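Local coordinates for outer surface protein (Borrelia burgdorferi, PDB 5IZT) that is of unknown function but belongs to a Borrelia surface-protein family whose member BbCRASP-1 binds host complement regulators, at residues L180-K184 and F325-K330; D215-L220 and M270-Y274; F252-D257 and R343-S347; G292-F297 and A384-L389; L299-I304 and Y392-M396. All blocks are in the same frame, centred on the assembly; numbering follows the deposited sequence.

Interaction 1 of 5, residues L180-K184 and F325-K330; sequences LQTLK and FTMKLK
The phenyl ring of Phe325 is met obliquely by two side chains of the facing helix, Leu180 through CD2, 3.9 Å from Phe325 CD2, and Lys184 through CD, 4.0 Å from Phe325 CZ. One face of the ring carries Leu329 CD1 of its own helix, which lies nearer the rim than the centre. Beyond the pair, Tyr315 and Phe311 of helix 280-316 also meet Phe325, so this large apolar side chain fills the place where three helices come together. Leu180 crosses the ring at about a right angle and divides its methyls: CD2 goes to the ring, while CD1 packs 3.3 Å from Thr326 OG1. That hydroxyl is already occupied by the backbone O of Ser322, one turn earlier, which leaves the threonine able to present a compact surface in an apolar seam. Segments 180-184 and 325-330 run nearly parallel, at 22°, with their axes 10.3 Å apart, in the manner of a helical bundle; segment 325-330 also lies in a predicted coiled coil. One turn beyond Leu180, Leu183 reaches across with CG anti to its backbone N (chi1 -163°), and its CD2 touches both Thr326 CG2, at 3.8 Å, and Leu329 CB. Lys184 is amphipathic in use: its CB lies 3.8 Å from Leu329 CD1 and its CD touches Phe325, whereas the bend at chi3 carries the ammonium away from the seam. There Lys184 NZ donates to Gln181 OE1 on a lone pair in the carbonyl plane, at 2.9 Å.

Interaction 2 of 5, residues D215-L220 and M270-Y274; sequences DSAFEL and METLY. Unlike the reference sequence in segment 270-274: Thr272 (reference Ala).
Ser216 and Glu271 bring their CA atoms to 5.5 Å where segment 215-220, a turn with helical angles at 217-219 but without regular helix bonding, lies against helix 260-274. The contact is centred on a CH-pi interaction that fastens the long loop between helices 179-197 and 243-255 to this helix of the all-helical fold. Ser216 CA stands over one face of the Tyr274 ring, 3.9 Å from the centroid and 24° off the normal. The carbonyl O of Asp215 lies over the same face, also displaced from the ring centre, 3.4 Å from Tyr274 CE2. A flat aromatic suits this place because it can lie along the backbone and bury it; Tyr274 CG, anti to its backbone N (chi1 -174°), sends the ring out over the loop. His280 stacks on the same ring from beyond the contact. Ser216 is small enough to let the chains come close, with Ser216 CB 3.7 Å from Tyr274 CB, and its hydroxyl is satisfied inside the loop by Lys212 O. Deeper in, the methyl of Ala217 packs on the bent side chain of Met270, with Ala217 CB 4.0 Å from Met270 CG, and Ile283 of helix 280-316 backs the alanine. Leu220 approaches the tyrosine at its edge rather than over its face: CG lies in the ring plane, and Leu220 CD1 comes to 3.9 Å from Tyr274 CD1.

Interaction 3 of 5, residues F252-D257 and R343-S347; sequences FYALMD and RKEWS
Arg343 NH2 serves two acceptors at the end of helix 243-255: Asp257 OD1, in a salt bridge of 3.1 Å, and Ala254 O at 3.0 Å. Both acceptors lie in the guanidinium plane, but the bond to the carboxylate is much straighter (165°) than that to the carbonyl (135°), and it meets OD1 from above the carboxylate plane. A water accepting from Arg343 NH1 and donating to Asp257 OD1 closes the polar ring. Ala254 O takes Asp257 N on the opposite face from NH2. Arginine suits the place, its positive charge probably steadying the carbonyls at a helix C-terminus; Gln294 holds its NE and Phe297 lies against it as a cation-pi partner. Beneath this, Leu255 CD1 packs 3.9 Å from Arg343 CG, while Leu255 CD2 makes a CH-pi contact over the six-membered ring of Trp346, 3.5 Å from its centroid. Met256 SD meets that ring at its edge, 3.8 Å from Trp346 CZ3, a Met-aromatic contact, and Phe252 CE1 touches Trp346 CH2, 3.8 Å away. The indole NE1 is satisfied by Ser289. Asp257, with positive phi, is the C-prime residue of a Schellman motif that ends helix 243-255, and Arg343 of helix 322-359 binds both its Ala254 carbonyl and its Asp257 carboxylate.

Interaction 4 of 5, residues G292-F297 and A384-L389; sequences GTQISF and ARQSVL
Arg385 reaches Gly292 and Ser296 because its CG is anti to the backbone N (chi1 -174°) and the chain then folds at chi2 (-84°), which lays the guanidinium along helix 280-316. Ser296 OG, anti to its own carbonyl carbon, projects to meet it. Arg385 NH1 donates to Ser296 OG at 2.8 Å, nearly in the guanidinium plane, and NH2 adds a weak second bond to the same oxygen. Arg385 was modelled in two conformers, so this grip describes one of them. The flat group rests on the Gly292-Thr293 peptide, with Gly292 C 3.4 Å above its plane and over its centre; glycine, having no side chain, leaves that surface bare for the guanidinium to lie upon. Segments 292-297 and 384-389 run nearly parallel, at 15°, and the small residues of the first allow a close approach within the helical bundle: axes 8.6 Å apart, and Thr293 CA only 4.6 Å from Arg385 CA. Thr293 slides past the arginine stem, its OG1 3.3 Å from Arg385 CB, while that hydroxyl finds its bond at Ser289 O in its own helix. On the next turn, Val388 presses CG1 against the backbone, 3.6 Å from Phe297 N and 3.7 Å from Ser296 CB. Its short, beta-branched side chain suits so close a pair of backbones. Leu389 CD1 covers Ser296 OG, 3.6 Å away.

Interaction 5 of 5, residues L299-I304 and Y392-M396; sequences LALEEI and YISIM
Aromatic packing joins Tyr392 to Leu299 and Ala300 on the neighbouring helix. Leu299 CB makes a CH-pi contact over one face of the ring, 4.0 Å from its centroid and 29° off the normal, while Leu299 CD1 extends toward the phenol oxygen. Tyr392 CG lies anti to the backbone N (chi1 168°), and this swings the ring over to helix 280-316. Ala300, small enough to admit it, brings its CB to 3.8 Å from Tyr392 CD1, and Glu303 CB lies at the ring edge.

The aliphatic packing belongs to Ile395, which splits its branches: CD1 goes to Ile304 CG1 at 3.6 Å and CG2 to Glu303 CG at 3.5 Å. The glutamate thus lends its methylenes to the apolar layer; Ile191 of helix 179-197 touches Ile304, and Lys335 of helix 322-359 touches Ile395, so other helices of the bundle border the pair.

Charged groups gather at the chain terminus. Glu303 bends at chi2, and its OE2 comes to 4.3 Å from the terminal Met396 OXT, two like charges that Lys307 reconciles by forming salt bridges with both; Lys306 pairs with Glu303 OE1. Two lysines beside the carboxylates would probably favour their ionised forms. The chemistry implies that the end of helix 366-395 is held by apolar fit within the bundle and by a lysine shared between Glu303 and the carboxylate of the chain's last residue.

Interactions 3, 4 and 5 form a continuous run through the helical bundle. Interactions 3 and 4 have centres 10 Å apart and touch, with Arg343 NE at 2.8 Å from Gln294 OE1, probably as a hydrogen bond. Interactions 4 and 5 join the same two helices, 280-316 and 366-395, at centres 11 Å apart, and touch where Ser296 O lies 4.2 Å from Tyr392 CB. Interaction 2 meets interaction 3 through Phe218 CE2, 3.6 Å from Tyr253 OH, and so ties the loop region to the middle of the bundle. Interaction 1 lies on the opposite side of the chain's centre from interaction 2, their centres 46 Å apart; it shares helix 322-359 with interaction 3, and its nearest atoms stay about 7 Å from interaction 5.

Interaction 1 of 5, residues L180-K184 and F325-K330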
# COMPACT_ATOMS: atom_id res chain seq x y z
N LEU A 180 27.62 9.83 -12.83
CA LEU A 180 26.88 10.31 -11.66
C LEU A 180 25.55 10.94 -12.07
O LEU A 180 24.51 10.69 -11.44
CB LEU A 180 27.72 11.31 -10.87
CG LEU A 180 27.08 11.87 -9.60
CD1 LEU A 180 26.81 10.75 -8.61
CD2 LEU A 180 27.95 12.96 -8.96
N GLN A 181 25.57 11.78 -13.10
CA GLN A 181 24.33 12.40 -13.55
C GLN A 181 23.33 11.36 -14.04
O GLN A 181 22.13 11.49 -13.80
CB GLN A 181 24.64 13.43 -14.64
CG GLN A 181 25.24 14.68 -14.07
CD GLN A 181 24.44 15.21 -12.90
OE1 GLN A 181 23.24 15.47 -13.03
NE2 GLN A 181 25.08 15.34 -11.75
N THR A 182 23.81 10.32 -14.72
CA THR A 182 22.91 9.27 -15.19
C THR A 182 22.24 8.55 -14.03
O THR A 182 21.02 8.31 -14.04
CB THR A 182 23.67 8.27 -16.06
OG1 THR A 182 24.06 8.91 -17.29
CG2 THR A 182 22.81 7.05 -16.36
N LEU A 183 23.04 8.15 -13.05
CA LEU A 183 22.51 7.47 -11.86
C LEU A 183 21.49 8.34 -11.15
O LEU A 183 20.40 7.88 -10.80
CB LEU A 183 23.66 7.16 -10.91
CG LEU A 183 23.46 6.12 -9.81
CD1 LEU A 183 23.39 4.72 -10.40
CD2 LEU A 183 24.56 6.24 -8.76
N LYS A 184 21.81 9.62 -10.97
CA LYS A 184 20.89 10.51 -10.27
C LYS A 184 19.58 10.65 -11.04
O LYS A 184 18.49 10.54 -10.46
CB LYS A 184 21.54 11.88 -10.04
CG LYS A 184 20.61 12.85 -9.32
CD LYS A 184 21.15 14.26 -9.29
CE LYS A 184 21.13 14.89 -10.67
NZ LYS A 184 21.82 16.21 -10.67
N PHE A 325 28.23 10.86 -3.04
CA PHE A 325 26.92 11.03 -3.64
C PHE A 325 26.46 9.75 -4.32
O PHE A 325 25.32 9.31 -4.13
CB PHE A 325 26.96 12.21 -4.62
CG PHE A 325 25.60 12.73 -5.03
CD1 PHE A 325 24.44 12.30 -4.39
CD2 PHE A 325 25.48 13.65 -6.06
CE1 PHE A 325 23.19 12.78 -4.78
CE2 PHE A 325 24.24 14.14 -6.46
CZ PHE A 325 23.08 13.70 -5.82
N THR A 326 27.35 9.10 -5.08
CA THR A 326 27.03 7.80 -5.66
C THR A 326 26.58 6.80 -4.60
O THR A 326 25.55 6.12 -4.77
CB THR A 326 28.24 7.27 -6.42
OG1 THR A 326 28.57 8.18 -7.46
CG2 THR A 326 27.95 5.91 -7.02
N MET A 327 27.33 6.68 -3.50
CA MET A 327 26.95 5.75 -2.44
C MET A 327 25.57 6.07 -1.88
O MET A 327 24.77 5.16 -1.62
CB MET A 327 28.00 5.77 -1.33
CG MET A 327 27.58 5.03 -0.05
SD MET A 327 28.91 4.94 1.18
CE MET A 327 30.03 3.82 0.34
N LYS A 328 25.27 7.34 -1.68
CA LYS A 328 23.95 7.68 -1.15
C LYS A 328 22.84 7.36 -2.16
O LYS A 328 21.76 6.91 -1.78
CB LYS A 328 23.91 9.14 -0.72
CG LYS A 328 24.81 9.43 0.50
CD LYS A 328 24.79 10.89 0.91
CE LYS A 328 25.91 11.21 1.91
NZ LYS A 328 25.87 10.34 3.12
N LEU A 329 23.09 7.61 -3.45
CA LEU A 329 22.09 7.30 -4.47
C LEU A 329 21.87 5.79 -4.60
O LEU A 329 20.73 5.33 -4.78
CB LEU A 329 22.52 7.87 -5.82
CG LEU A 329 22.45 9.40 -5.97
CD1 LEU A 329 23.16 9.83 -7.26
CD2 LEU A 329 21.00 9.84 -5.98
N LYS A 330 22.95 5.01 -4.52
CA LYS A 330 22.81 3.55 -4.50
C LYS A 330 21.96 3.10 -3.31
O LYS A 330 21.09 2.23 -3.45
CB LYS A 330 24.19 2.88 -4.45
CG LYS A 330 25.06 3.05 -5.69
CD LYS A 330 26.34 2.22 -5.55
CE LYS A 330 27.37 2.48 -6.65
NZ LYS A 330 26.79 2.46 -8.03

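Interaction 2 of 5, residues D215-L220 and M270-Y274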
# COMPACT_ATOMS: atom_id res chain seq x y z
N ASP A 215 -20.50 -1.17 3.98
CA ASP A 215 -21.16 -1.81 5.11
C ASP A 215 -20.35 -2.96 5.68
O ASP A 215 -20.91 -3.81 6.38
CB ASP A 215 -22.56 -2.30 4.72
CG ASP A 215 -23.48 -1.18 4.30
OD1 ASP A 215 -23.29 -0.04 4.78
OD2 ASP A 215 -24.42 -1.44 3.53
N SER A 216 -19.04 -3.02 5.40
CA SER A 216 -18.19 -4.03 6.02
C SER A 216 -16.84 -3.44 6.40
O SER A 216 -16.74 -2.79 7.44
CB SER A 216 -18.05 -5.28 5.13
OG SER A 216 -17.31 -5.08 3.94
N ALA A 217 -15.79 -3.64 5.59
CA ALA A 217 -14.44 -3.30 6.02
C ALA A 217 -14.29 -1.81 6.36
O ALA A 217 -13.64 -1.45 7.34
CB ALA A 217 -13.42 -3.71 4.96
N PHE A 218 -14.83 -0.93 5.51
CA PHE A 218 -14.66 0.49 5.78
C PHE A 218 -15.52 0.95 6.94
O PHE A 218 -15.22 1.96 7.57
CB PHE A 218 -14.98 1.30 4.53
CG PHE A 218 -14.03 1.06 3.39
CD1 PHE A 218 -12.68 0.81 3.64
CD2 PHE A 218 -14.46 1.11 2.06
CE1 PHE A 218 -11.78 0.60 2.59
CE2 PHE A 218 -13.57 0.90 1.00
CZ PHE A 218 -12.22 0.66 1.27
N GLU A 219 -16.61 0.25 7.23
CA GLU A 219 -17.41 0.62 8.39
C GLU A 219 -16.66 0.40 9.70
O GLU A 219 -16.94 1.08 10.70
CB GLU A 219 -18.73 -0.15 8.40
CG GLU A 219 -19.77 0.41 9.36
CD GLU A 219 -21.16 -0.13 9.10
OE1 GLU A 219 -21.26 -1.31 8.71
OE2 GLU A 219 -22.14 0.62 9.27
N LEU A 220 -15.71 -0.53 9.71
CA LEU A 220 -15.04 -0.95 10.93
C LEU A 220 -13.87 -0.06 11.32
O LEU A 220 -13.24 -0.31 12.35
CB LEU A 220 -14.54 -2.40 10.78
CG LEU A 220 -15.67 -3.42 10.69
CD1 LEU A 220 -15.08 -4.77 10.31
CD2 LEU A 220 -16.38 -3.47 12.03
N MET A 270 -14.48 -9.52 2.17
CA MET A 270 -14.70 -8.81 3.43
C MET A 270 -16.16 -8.87 3.84
O MET A 270 -16.47 -9.09 5.02
CB MET A 270 -14.25 -7.35 3.32
CG MET A 270 -12.77 -7.13 3.02
SD MET A 270 -11.64 -7.99 4.14
CE MET A 270 -11.22 -9.44 3.17
N GLU A 271 -17.06 -8.69 2.88
CA GLU A 271 -18.49 -8.76 3.19
C GLU A 271 -18.85 -10.12 3.77
O GLU A 271 -19.55 -10.19 4.78
CB GLU A 271 -19.32 -8.49 1.93
CG GLU A 271 -20.84 -8.60 2.22
CD GLU A 271 -21.67 -8.27 0.99
OE1 GLU A 271 -21.53 -8.96 -0.03
OE2 GLU A 271 -22.43 -7.29 1.05
N THR A 272 -18.34 -11.20 3.16
CA THR A 272 -18.57 -12.53 3.70
C THR A 272 -18.05 -12.66 5.13
O THR A 272 -18.74 -13.17 6.02
CB THR A 272 -17.93 -13.59 2.80
OG1 THR A 272 -18.60 -13.60 1.53
CG2 THR A 272 -18.03 -14.98 3.44
N LEU A 273 -16.80 -12.22 5.35
CA LEU A 273 -16.23 -12.26 6.70
C LEU A 273 -17.07 -11.48 7.70
O LEU A 273 -17.18 -11.85 8.87
CB LEU A 273 -14.81 -11.71 6.69
CG LEU A 273 -13.74 -12.54 5.99
CD1 LEU A 273 -12.44 -11.75 6.00
CD2 LEU A 273 -13.57 -13.88 6.71
N TYR A 274 -17.64 -10.35 7.26
CA TYR A 274 -18.34 -9.45 8.18
C TYR A 274 -19.61 -10.06 8.75
O TYR A 274 -20.08 -9.61 9.80
CB TYR A 274 -18.64 -8.15 7.43
CG TYR A 274 -19.24 -7.04 8.25
CD1 TYR A 274 -18.45 -6.14 8.96
CD2 TYR A 274 -20.63 -6.90 8.32
CE1 TYR A 274 -19.03 -5.10 9.69
CE2 TYR A 274 -21.22 -5.90 9.05
CZ TYR A 274 -20.43 -5.00 9.74
OH TYR A 274 -21.07 -4.01 10.46

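Interaction 3 of 5, residues F252-D257 and R343-S347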
# COMPACT_ATOMS: atom_id res chain seq x y z
N PHE A 252 -6.49 2.55 -0.58
CA PHE A 252 -6.68 1.11 -0.77
C PHE A 252 -6.87 0.78 -2.25
O PHE A 252 -6.34 -0.22 -2.74
CB PHE A 252 -7.87 0.58 0.03
CG PHE A 252 -8.04 -0.90 -0.12
CD1 PHE A 252 -7.15 -1.78 0.51
CD2 PHE A 252 -9.04 -1.43 -0.94
CE1 PHE A 252 -7.27 -3.16 0.35
CE2 PHE A 252 -9.17 -2.82 -1.12
CZ PHE A 252 -8.29 -3.69 -0.46
N TYR A 253 -7.64 1.60 -2.96
CA TYR A 253 -7.81 1.37 -4.40
C TYR A 253 -6.48 1.48 -5.13
O TYR A 253 -6.21 0.72 -6.08
CB TYR A 253 -8.82 2.35 -4.99
CG TYR A 253 -10.17 2.34 -4.29
CD1 TYR A 253 -10.63 1.18 -3.67
CD2 TYR A 253 -10.95 3.49 -4.21
CE1 TYR A 253 -11.86 1.17 -3.00
CE2 TYR A 253 -12.20 3.48 -3.54
CZ TYR A 253 -12.64 2.32 -2.94
OH TYR A 253 -13.86 2.30 -2.28
N ALA A 254 -5.64 2.43 -4.71
CA ALA A 254 -4.32 2.59 -5.32
C ALA A 254 -3.41 1.40 -5.04
O ALA A 254 -2.62 1.00 -5.90
CB ALA A 254 -3.67 3.88 -4.81
N LEU A 255 -3.51 0.83 -3.83
CA LEU A 255 -2.75 -0.36 -3.49
C LEU A 255 -3.09 -1.52 -4.43
O LEU A 255 -2.21 -2.33 -4.78
CB LEU A 255 -3.04 -0.75 -2.04
CG LEU A 255 -2.47 -2.07 -1.55
CD1 LEU A 255 -0.93 -2.07 -1.59
CD2 LEU A 255 -3.01 -2.33 -0.13
N MET A 256 -4.36 -1.62 -4.82
CA MET A 256 -4.86 -2.62 -5.76
C MET A 256 -4.76 -2.16 -7.21
O MET A 256 -5.42 -2.75 -8.09
CB MET A 256 -6.31 -2.96 -5.41
CG MET A 256 -6.45 -3.32 -3.96
SD MET A 256 -5.71 -4.94 -3.72
CE MET A 256 -7.10 -5.95 -4.23
N ASP A 257 -3.97 -1.12 -7.49
CA ASP A 257 -3.71 -0.63 -8.85
C ASP A 257 -4.99 -0.22 -9.59
O ASP A 257 -5.08 -0.34 -10.82
CB ASP A 257 -2.90 -1.65 -9.64
CG ASP A 257 -1.50 -1.84 -9.06
OD1 ASP A 257 -0.83 -0.84 -8.76
OD2 ASP A 257 -1.08 -3.00 -8.90
N ARG A 343 5.61 -3.74 -1.17
CA ARG A 343 4.26 -3.39 -1.58
C ARG A 343 3.72 -4.44 -2.53
O ARG A 343 2.56 -4.86 -2.42
CB ARG A 343 4.20 -1.99 -2.21
CG ARG A 343 2.81 -1.61 -2.74
CD ARG A 343 2.75 -0.21 -3.36
NE ARG A 343 1.51 0.03 -4.11
CZ ARG A 343 1.30 -0.37 -5.36
NH1 ARG A 343 2.26 -1.03 -6.02
NH2 ARG A 343 0.15 -0.10 -5.96
N LYS A 344 4.55 -4.90 -3.48
CA LYS A 344 4.14 -5.98 -4.38
C LYS A 344 3.84 -7.26 -3.61
O LYS A 344 2.93 -8.01 -3.99
CB LYS A 344 5.23 -6.23 -5.43
N GLU A 345 4.59 -7.54 -2.54
CA GLU A 345 4.32 -8.74 -1.75
C GLU A 345 2.94 -8.71 -1.11
O GLU A 345 2.24 -9.74 -1.07
CB GLU A 345 5.41 -8.94 -0.70
CG GLU A 345 5.26 -10.21 0.13
CD GLU A 345 5.26 -11.48 -0.70
OE1 GLU A 345 5.74 -11.45 -1.86
OE2 GLU A 345 4.78 -12.52 -0.20
N TRP A 346 2.52 -7.55 -0.58
CA TRP A 346 1.15 -7.44 -0.06
C TRP A 346 0.14 -7.75 -1.14
O TRP A 346 -0.81 -8.52 -0.92
CB TRP A 346 0.90 -6.03 0.52
CG TRP A 346 -0.36 -5.95 1.32
CD1 TRP A 346 -0.46 -5.99 2.68
CD2 TRP A 346 -1.71 -5.85 0.82
NE1 TRP A 346 -1.78 -5.91 3.06
CE2 TRP A 346 -2.56 -5.83 1.94
CE3 TRP A 346 -2.26 -5.76 -0.46
CZ2 TRP A 346 -3.95 -5.73 1.82
CZ3 TRP A 346 -3.65 -5.66 -0.58
CH2 TRP A 346 -4.46 -5.65 0.55
N SER A 347 0.32 -7.15 -2.32
CA SER A 347 -0.58 -7.38 -3.44
C SER A 347 -0.59 -8.84 -3.86
O SER A 347 -1.64 -9.39 -4.21
CB SER A 347 -0.16 -6.48 -4.61
OG SER A 347 -1.22 -6.30 -5.54
O HOH W 1 2.17 -1.74 -9.06

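Interaction 4 of 5, residues G292-F297 and A384-L389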
# COMPACT_ATOMS: atom_id res chain seq x y z
N GLY A 292 -1.88 0.86 5.57
CA GLY A 292 -0.57 1.27 6.06
C GLY A 292 0.53 1.02 5.05
O GLY A 292 1.49 1.79 4.96
N THR A 293 0.42 -0.07 4.28
CA THR A 293 1.40 -0.34 3.24
C THR A 293 1.42 0.79 2.21
O THR A 293 2.49 1.28 1.83
CB THR A 293 1.08 -1.66 2.56
OG1 THR A 293 1.27 -2.73 3.48
CG2 THR A 293 2.00 -1.90 1.34
N GLN A 294 0.24 1.17 1.72
CA GLN A 294 0.21 2.19 0.68
C GLN A 294 0.60 3.56 1.23
O GLN A 294 1.28 4.34 0.56
CB GLN A 294 -1.19 2.25 0.04
CG GLN A 294 -1.28 3.21 -1.16
CD GLN A 294 -0.48 2.73 -2.36
OE1 GLN A 294 -0.15 1.55 -2.46
NE2 GLN A 294 -0.16 3.65 -3.27
N ILE A 295 0.18 3.86 2.47
CA ILE A 295 0.48 5.17 3.03
C ILE A 295 1.99 5.32 3.20
O ILE A 295 2.57 6.34 2.80
CB ILE A 295 -0.26 5.37 4.36
CG1 ILE A 295 -1.77 5.51 4.09
CG2 ILE A 295 0.31 6.59 5.09
CD1 ILE A 295 -2.65 5.44 5.34
N SER A 296 2.63 4.32 3.80
CA SER A 296 4.08 4.38 3.98
C SER A 296 4.80 4.42 2.64
O SER A 296 5.82 5.11 2.51
CB SER A 296 4.59 3.20 4.79
OG SER A 296 4.20 3.29 6.16
N PHE A 297 4.34 3.62 1.68
CA PHE A 297 4.93 3.61 0.34
C PHE A 297 4.94 5.01 -0.27
O PHE A 297 5.97 5.48 -0.76
CB PHE A 297 4.15 2.63 -0.55
CG PHE A 297 4.58 2.60 -1.98
CD1 PHE A 297 5.73 1.91 -2.36
CD2 PHE A 297 3.83 3.24 -2.95
CE1 PHE A 297 6.12 1.87 -3.70
CE2 PHE A 297 4.22 3.20 -4.30
CZ PHE A 297 5.37 2.53 -4.66
N ALA A 384 4.70 -7.59 5.38
CA ALA A 384 4.98 -6.69 4.26
C ALA A 384 4.77 -5.23 4.65
O ALA A 384 5.60 -4.37 4.31
CB ALA A 384 4.12 -7.06 3.05
N ARG A 385 3.67 -4.93 5.36
CA ARG A 385 3.41 -3.57 5.81
C ARG A 385 4.56 -3.06 6.67
O ARG A 385 5.05 -1.95 6.48
CB ARG A 385 2.10 -3.49 6.59
CG ARG A 385 1.66 -2.06 6.99
CD ARG A 385 2.32 -1.54 8.28
NE ARG A 385 1.95 -0.16 8.59
CZ ARG A 385 2.46 0.91 7.99
NH1 ARG A 385 3.37 0.76 7.04
NH2 ARG A 385 2.06 2.12 8.34
N GLN A 386 4.97 -3.86 7.65
CA GLN A 386 6.05 -3.48 8.55
C GLN A 386 7.36 -3.26 7.80
O GLN A 386 8.15 -2.37 8.15
CB GLN A 386 6.21 -4.56 9.63
CG GLN A 386 7.35 -4.34 10.60
CD GLN A 386 7.12 -3.16 11.52
OE1 GLN A 386 5.99 -2.74 11.74
NE2 GLN A 386 8.21 -2.62 12.07
N SER A 387 7.61 -4.05 6.75
CA SER A 387 8.85 -3.90 6.01
C SER A 387 8.87 -2.59 5.24
O SER A 387 9.92 -1.93 5.14
CB SER A 387 9.05 -5.07 5.05
OG SER A 387 10.32 -5.00 4.44
N VAL A 388 7.73 -2.19 4.67
CA VAL A 388 7.68 -0.90 3.97
C VAL A 388 7.90 0.23 4.95
O VAL A 388 8.65 1.18 4.68
CB VAL A 388 6.34 -0.74 3.21
CG1 VAL A 388 6.25 0.66 2.60
CG2 VAL A 388 6.22 -1.79 2.09
N LEU A 389 7.26 0.13 6.12
CA LEU A 389 7.42 1.12 7.19
C LEU A 389 8.87 1.24 7.64
O LEU A 389 9.39 2.35 7.82
CB LEU A 389 6.51 0.74 8.36
CG LEU A 389 6.64 1.64 9.59
CD1 LEU A 389 6.24 3.04 9.17
CD2 LEU A 389 5.79 1.13 10.74

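Interaction 5 of 5, residues L299-I304 and Y392-M396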
# COMPACT_ATOMS: atom_id res chain seq x y z
N LEU A 299 4.64 7.97 1.25
CA LEU A 299 5.50 8.87 2.02
C LEU A 299 6.98 8.60 1.72
O LEU A 299 7.80 9.53 1.67
CB LEU A 299 5.22 8.73 3.52
CG LEU A 299 3.89 9.27 4.06
CD1 LEU A 299 3.67 8.78 5.47
CD2 LEU A 299 3.87 10.81 4.03
N ALA A 300 7.34 7.33 1.49
CA ALA A 300 8.72 6.98 1.21
C ALA A 300 9.15 7.51 -0.15
O ALA A 300 10.30 7.94 -0.32
CB ALA A 300 8.90 5.46 1.29
N LEU A 301 8.26 7.48 -1.14
CA LEU A 301 8.60 8.06 -2.43
C LEU A 301 8.98 9.53 -2.29
O LEU A 301 10.04 9.95 -2.75
CB LEU A 301 7.43 7.90 -3.41
CG LEU A 301 7.05 6.46 -3.77
CD1 LEU A 301 5.79 6.53 -4.62
CD2 LEU A 301 8.18 5.73 -4.53
N GLU A 302 8.16 10.31 -1.58
CA GLU A 302 8.47 11.73 -1.41
C GLU A 302 9.74 11.94 -0.59
O GLU A 302 10.49 12.88 -0.85
CB GLU A 302 7.29 12.46 -0.78
CG GLU A 302 7.40 13.99 -0.85
CD GLU A 302 7.84 14.53 -2.22
OE1 GLU A 302 7.29 14.10 -3.26
OE2 GLU A 302 8.73 15.41 -2.24
N GLU A 303 9.97 11.09 0.42
CA GLU A 303 11.18 11.22 1.23
C GLU A 303 12.44 10.97 0.41
O GLU A 303 13.43 11.70 0.55
CB GLU A 303 11.10 10.25 2.42
CG GLU A 303 12.16 10.46 3.49
CD GLU A 303 12.03 11.79 4.23
OE1 GLU A 303 10.89 12.25 4.44
OE2 GLU A 303 13.08 12.36 4.60
N ILE A 304 12.42 9.96 -0.47
CA ILE A 304 13.56 9.70 -1.35
C ILE A 304 13.80 10.90 -2.25
O ILE A 304 14.94 11.35 -2.42
CB ILE A 304 13.33 8.42 -2.17
CG1 ILE A 304 13.32 7.19 -1.25
CG2 ILE A 304 14.40 8.28 -3.26
CD1 ILE A 304 12.90 5.91 -1.95
N TYR A 392 10.84 3.01 5.00
CA TYR A 392 10.51 4.43 5.06
C TYR A 392 11.26 5.13 6.18
O TYR A 392 11.90 6.16 5.96
CB TYR A 392 8.99 4.60 5.19
CG TYR A 392 8.56 6.00 5.55
CD1 TYR A 392 8.90 7.09 4.76
CD2 TYR A 392 7.70 6.22 6.61
CE1 TYR A 392 8.49 8.37 5.09
CE2 TYR A 392 7.27 7.49 6.93
CZ TYR A 392 7.66 8.55 6.16
OH TYR A 392 7.22 9.81 6.50
N ILE A 393 11.19 4.57 7.40
CA ILE A 393 11.88 5.18 8.52
C ILE A 393 13.38 5.27 8.25
O ILE A 393 14.02 6.28 8.58
CB ILE A 393 11.61 4.38 9.81
CG1 ILE A 393 10.11 4.38 10.16
CG2 ILE A 393 12.49 4.89 10.96
CD1 ILE A 393 9.53 5.74 10.41
N SER A 394 13.95 4.24 7.63
CA SER A 394 15.39 4.24 7.42
C SER A 394 15.85 5.30 6.42
O SER A 394 17.03 5.66 6.43
CB SER A 394 15.83 2.85 6.93
OG SER A 394 15.61 2.71 5.54
N ILE A 395 14.95 5.81 5.58
CA ILE A 395 15.30 6.87 4.62
C ILE A 395 15.37 8.23 5.30
O ILE A 395 16.12 9.11 4.85
CB ILE A 395 14.28 6.88 3.47
CG1 ILE A 395 14.34 5.58 2.68
CG2 ILE A 395 14.53 8.07 2.53
CD1 ILE A 395 13.11 5.36 1.82
N MET A 396 14.58 8.45 6.34
CA MET A 396 14.44 9.76 6.95
C MET A 396 15.73 10.21 7.63
O MET A 396 16.48 9.41 8.18
CB MET A 396 13.29 9.76 7.96
CG MET A 396 11.93 9.39 7.39
SD MET A 396 10.66 9.44 8.68
CE MET A 396 10.72 11.18 9.10
OXT MET A 396 16.03 11.40 7.64